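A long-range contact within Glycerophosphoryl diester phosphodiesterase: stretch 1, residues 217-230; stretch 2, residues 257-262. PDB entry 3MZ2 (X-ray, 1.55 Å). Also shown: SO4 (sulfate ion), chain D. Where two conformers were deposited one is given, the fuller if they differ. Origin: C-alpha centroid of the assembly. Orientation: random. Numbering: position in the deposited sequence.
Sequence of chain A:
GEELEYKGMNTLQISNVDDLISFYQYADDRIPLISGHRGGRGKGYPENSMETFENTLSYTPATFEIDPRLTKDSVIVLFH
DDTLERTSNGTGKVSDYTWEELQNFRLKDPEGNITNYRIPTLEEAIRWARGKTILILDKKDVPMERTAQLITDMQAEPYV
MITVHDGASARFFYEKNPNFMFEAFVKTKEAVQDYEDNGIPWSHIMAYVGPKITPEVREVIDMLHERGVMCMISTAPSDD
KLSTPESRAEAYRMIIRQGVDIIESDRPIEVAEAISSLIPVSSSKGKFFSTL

Stretch 1, residues 217-230: VREVIDMLHERGVM
Stretch 2 (257-262) RQGVDI

Stretch 1 is the end of a helix and the loop after it. Residues 217-226 are helical, with i to i-4 backbone bonds such as His-225 N to Ile-221 O at 2.8 Å. Arg-227 is the first residue to leave helical angles. Gly-228 follows with phi/psi 81/17, and Val-229 N closes the turn on Leu-224 O at 2.8 Å. Val-229 (-104/126) and Met-230 (-78/146) are extended.

Stretch 2 leaves a helix of its own. Gln-258 is at -79/-6. Gly-259, at 105/2, ends that helix in a Schellman motif. Val-260 (-71/142), Asp-261 (-95/-35) and Ile-262 (-136/133) continue the chain. In register, the CA of Arg-218 lies 8.1 Å from the CA of Gln-258, the CA of Ile-221 7.6 Å from the CA of Val-260, and the CA of Met-230 5.8 Å from the CA of Asp-261. The contact buries 387 Å² in all.

Asp-261 and Met-230 are covered most, by about 70 Å² each. Asp-261 points its CB toward stretch 1, with chi1 m (-51°) and chi2 -58°. Its OD2 accepts a hydrogen bond from His-225 NE2 at 2.6 Å, with an N-H...O angle of 164°. This bond is short and nearly straight. His-225 has chi1 m (-76°) and chi2 169°, which carries the ring across to the acid. OD2 lies at the ring edge, near its plane, as a straight N-H bond requires. Gly-259 O also lies at this edge, 3.3 Å from His-225 CE1.

Met-230 is a selenomethionine with chi angles m, t, p (-71°, 176°, 81°). Its CB is sideways to stretch 2. Its CA is 3.5 Å from Asp-261 OD2, and its CE is 3.7 Å from Asp-261 CB. The residue thus packs against the acid at both ends. Met-230 CB also meets Ile-262 CD1 at 4.1 Å; Ile-262 (m, t) starts sideways, but its end comes nearer.

Gln-258 is covered by 49 Å². Its carbonyl O is 3.6 Å from Arg-218 NH2, oblique to the guanidinium. Arg-218 has chi angles m, t, p, then -89°. Its NE, 4.0 Å from Gln-258 OE1, is buried without a partner. One turn on, Ile-221 (m, t) places CD1 3.8 Å from Val-260 CG2, an apolar contact, although the Val-260 CB points away.

At Gly-259, a CB would point toward stretch 1 and be jammed against the preceding carbonyl O. These backbone angles by themselves call for glycine.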

# COMPACT_ATOMS: atom_id res chain seq x y z
N VAL A 217 -22.01 8.75 5.51
CA VAL A 217 -21.02 8.45 6.55
C VAL A 217 -21.66 8.63 7.92
O VAL A 217 -21.40 7.83 8.85
CB VAL A 217 -19.79 9.34 6.41
CG1 VAL A 217 -18.90 9.31 7.65
CG2 VAL A 217 -18.99 8.95 5.14
N ARG A 218 -22.54 9.62 8.07
CA ARG A 218 -23.31 9.70 9.33
C ARG A 218 -24.15 8.43 9.67
O ARG A 218 -24.26 8.05 10.84
CB ARG A 218 -24.20 10.96 9.37
CG ARG A 218 -23.38 12.24 9.49
CD ARG A 218 -24.23 13.51 9.70
NE ARG A 218 -24.56 13.75 11.11
CZ ARG A 218 -25.63 13.27 11.76
NH1 ARG A 218 -26.54 12.52 11.14
NH2 ARG A 218 -25.80 13.54 13.06
N GLU A 219 -24.73 7.82 8.68
CA GLU A 219 -25.48 6.59 8.83
C GLU A 219 -24.52 5.48 9.31
O GLU A 219 -24.86 4.73 10.21
CB GLU A 219 -26.15 6.23 7.51
CG GLU A 219 -27.22 5.13 7.57
CD GLU A 219 -26.63 3.75 7.74
OE1 GLU A 219 -25.59 3.43 7.09
OE2 GLU A 219 -27.25 2.96 8.51
N VAL A 220 -23.35 5.39 8.70
CA VAL A 220 -22.34 4.41 9.15
C VAL A 220 -21.94 4.67 10.60
O VAL A 220 -21.83 3.74 11.40
CB VAL A 220 -21.14 4.37 8.21
CG1 VAL A 220 -20.01 3.48 8.74
CG2 VAL A 220 -21.59 3.93 6.79
N ILE A 221 -21.77 5.94 10.96
CA ILE A 221 -21.38 6.28 12.33
C ILE A 221 -22.45 5.84 13.32
O ILE A 221 -22.12 5.31 14.38
CB ILE A 221 -21.09 7.80 12.46
CG1 ILE A 221 -19.80 8.19 11.72
CG2 ILE A 221 -21.02 8.18 13.90
CD1 ILE A 221 -19.70 9.70 11.47
N ASP A 222 -23.73 6.06 12.97
CA ASP A 222 -24.86 5.60 13.81
C ASP A 222 -24.85 4.07 13.98
O ASP A 222 -24.98 3.57 15.11
CB ASP A 222 -26.18 6.08 13.22
CG ASP A 222 -26.47 7.56 13.48
OD1 ASP A 222 -25.80 8.17 14.34
OD2 ASP A 222 -27.41 8.09 12.82
N MSE A 223 -24.61 3.34 12.88
CA MSE A 223 -24.50 1.87 12.93
C MSE A 223 -23.37 1.43 13.84
O MSE A 223 -23.51 0.49 14.62
CB MSE A 223 -24.22 1.30 11.54
CG MSE A 223 -25.40 1.40 10.60
SE MSE A 223 -24.91 0.81 8.81
CE MSE A 223 -24.68 -1.08 9.17
N LEU A 224 -22.25 2.11 13.72
CA LEU A 224 -21.05 1.78 14.48
C LEU A 224 -21.21 2.14 15.97
O LEU A 224 -20.85 1.38 16.85
CB LEU A 224 -19.81 2.44 13.86
CG LEU A 224 -19.36 1.79 12.54
CD1 LEU A 224 -18.32 2.68 11.87
CD2 LEU A 224 -18.87 0.34 12.78
N HIS A 225 -21.81 3.30 16.24
CA HIS A 225 -22.12 3.63 17.64
C HIS A 225 -23.02 2.58 18.30
O HIS A 225 -22.78 2.24 19.46
CB HIS A 225 -22.78 5.04 17.76
CG HIS A 225 -21.80 6.17 17.61
ND1 HIS A 225 -22.19 7.49 17.45
CD2 HIS A 225 -20.47 6.15 17.55
CE1 HIS A 225 -21.09 8.23 17.34
NE2 HIS A 225 -20.04 7.44 17.42
N GLU A 226 -24.00 2.03 17.55
CA GLU A 226 -24.92 0.97 18.05
C GLU A 226 -24.14 -0.27 18.45
O GLU A 226 -24.52 -0.99 19.37
CB GLU A 226 -25.95 0.59 16.97
CG GLU A 226 -27.07 1.61 16.75
CD GLU A 226 -27.96 1.28 15.54
OE1 GLU A 226 -27.52 0.55 14.61
OE2 GLU A 226 -29.13 1.74 15.51
N ARG A 227 -23.06 -0.52 17.72
CA ARG A 227 -22.15 -1.65 17.97
C ARG A 227 -21.04 -1.34 18.98
O ARG A 227 -20.15 -2.17 19.18
CB ARG A 227 -21.55 -2.11 16.65
CG ARG A 227 -22.55 -2.72 15.70
CD ARG A 227 -22.07 -2.58 14.22
NE ARG A 227 -22.88 -3.39 13.32
CZ ARG A 227 -24.10 -3.07 12.91
NH1 ARG A 227 -24.69 -1.95 13.30
NH2 ARG A 227 -24.76 -3.91 12.11
N GLY A 228 -21.09 -0.17 19.61
CA GLY A 228 -20.08 0.20 20.61
C GLY A 228 -18.77 0.74 20.06
O GLY A 228 -17.75 0.80 20.78
N VAL A 229 -18.79 1.15 18.80
CA VAL A 229 -17.57 1.51 18.09
C VAL A 229 -17.41 3.04 17.95
O VAL A 229 -18.31 3.70 17.47
CB VAL A 229 -17.54 0.84 16.71
CG1 VAL A 229 -16.35 1.28 15.81
CG2 VAL A 229 -17.49 -0.68 16.90
N MSE A 230 -16.27 3.56 18.39
CA MSE A 230 -15.92 4.97 18.18
C MSE A 230 -15.42 5.20 16.77
O MSE A 230 -14.74 4.33 16.22
CB MSE A 230 -14.83 5.41 19.14
CG MSE A 230 -15.41 5.49 20.51
SE MSE A 230 -14.26 5.92 21.99
CE MSE A 230 -14.17 7.86 21.79
N ARG A 257 -19.30 18.38 16.61
CA ARG A 257 -20.73 18.68 16.73
C ARG A 257 -21.58 17.68 15.92
O ARG A 257 -22.76 17.44 16.28
CB ARG A 257 -21.02 20.11 16.26
CG ARG A 257 -20.54 21.22 17.17
CD ARG A 257 -21.10 22.57 16.65
NE ARG A 257 -20.44 23.71 17.29
CZ ARG A 257 -19.57 24.56 16.71
NH1 ARG A 257 -19.22 24.44 15.42
NH2 ARG A 257 -19.04 25.54 17.44
N GLN A 258 -20.99 17.11 14.86
CA GLN A 258 -21.66 16.12 14.01
C GLN A 258 -21.68 14.71 14.63
O GLN A 258 -22.30 13.78 14.06
CB GLN A 258 -21.01 16.03 12.62
CG GLN A 258 -21.07 17.28 11.73
CD GLN A 258 -22.48 17.71 11.37
OE1 GLN A 258 -23.43 17.43 12.10
NE2 GLN A 258 -22.62 18.41 10.24
N GLY A 259 -21.01 14.52 15.75
CA GLY A 259 -21.09 13.25 16.53
C GLY A 259 -19.87 12.36 16.40
O GLY A 259 -19.82 11.25 16.97
N VAL A 260 -18.88 12.84 15.66
CA VAL A 260 -17.61 12.11 15.46
C VAL A 260 -16.81 12.13 16.77
O VAL A 260 -16.84 13.12 17.56
CB VAL A 260 -16.82 12.73 14.32
CG1 VAL A 260 -15.39 12.17 14.27
CG2 VAL A 260 -17.54 12.50 12.95
N ASP A 261 -16.15 11.01 17.04
CA ASP A 261 -15.52 10.73 18.36
C ASP A 261 -14.06 11.10 18.40
O ASP A 261 -13.53 11.50 19.47
CB ASP A 261 -15.73 9.25 18.73
CG ASP A 261 -17.20 8.84 18.62
OD1 ASP A 261 -18.03 9.49 19.31
OD2 ASP A 261 -17.51 8.00 17.74
N ILE A 262 -13.39 10.92 17.26
CA ILE A 262 -11.94 11.05 17.20
C ILE A 262 -11.60 11.86 15.94
O ILE A 262 -12.16 11.63 14.89
CB ILE A 262 -11.22 9.65 17.14
CG1 ILE A 262 -11.79 8.67 18.21
CG2 ILE A 262 -9.72 9.84 17.27
CD1 ILE A 262 -11.30 7.22 18.11
S SO4 D . -28.01 -1.92 11.28
O1 SO4 D . -28.09 -1.23 9.99
O2 SO4 D . -27.45 -1.06 12.33
O3 SO4 D . -29.36 -2.31 11.67
O4 SO4 D . -27.17 -3.11 11.11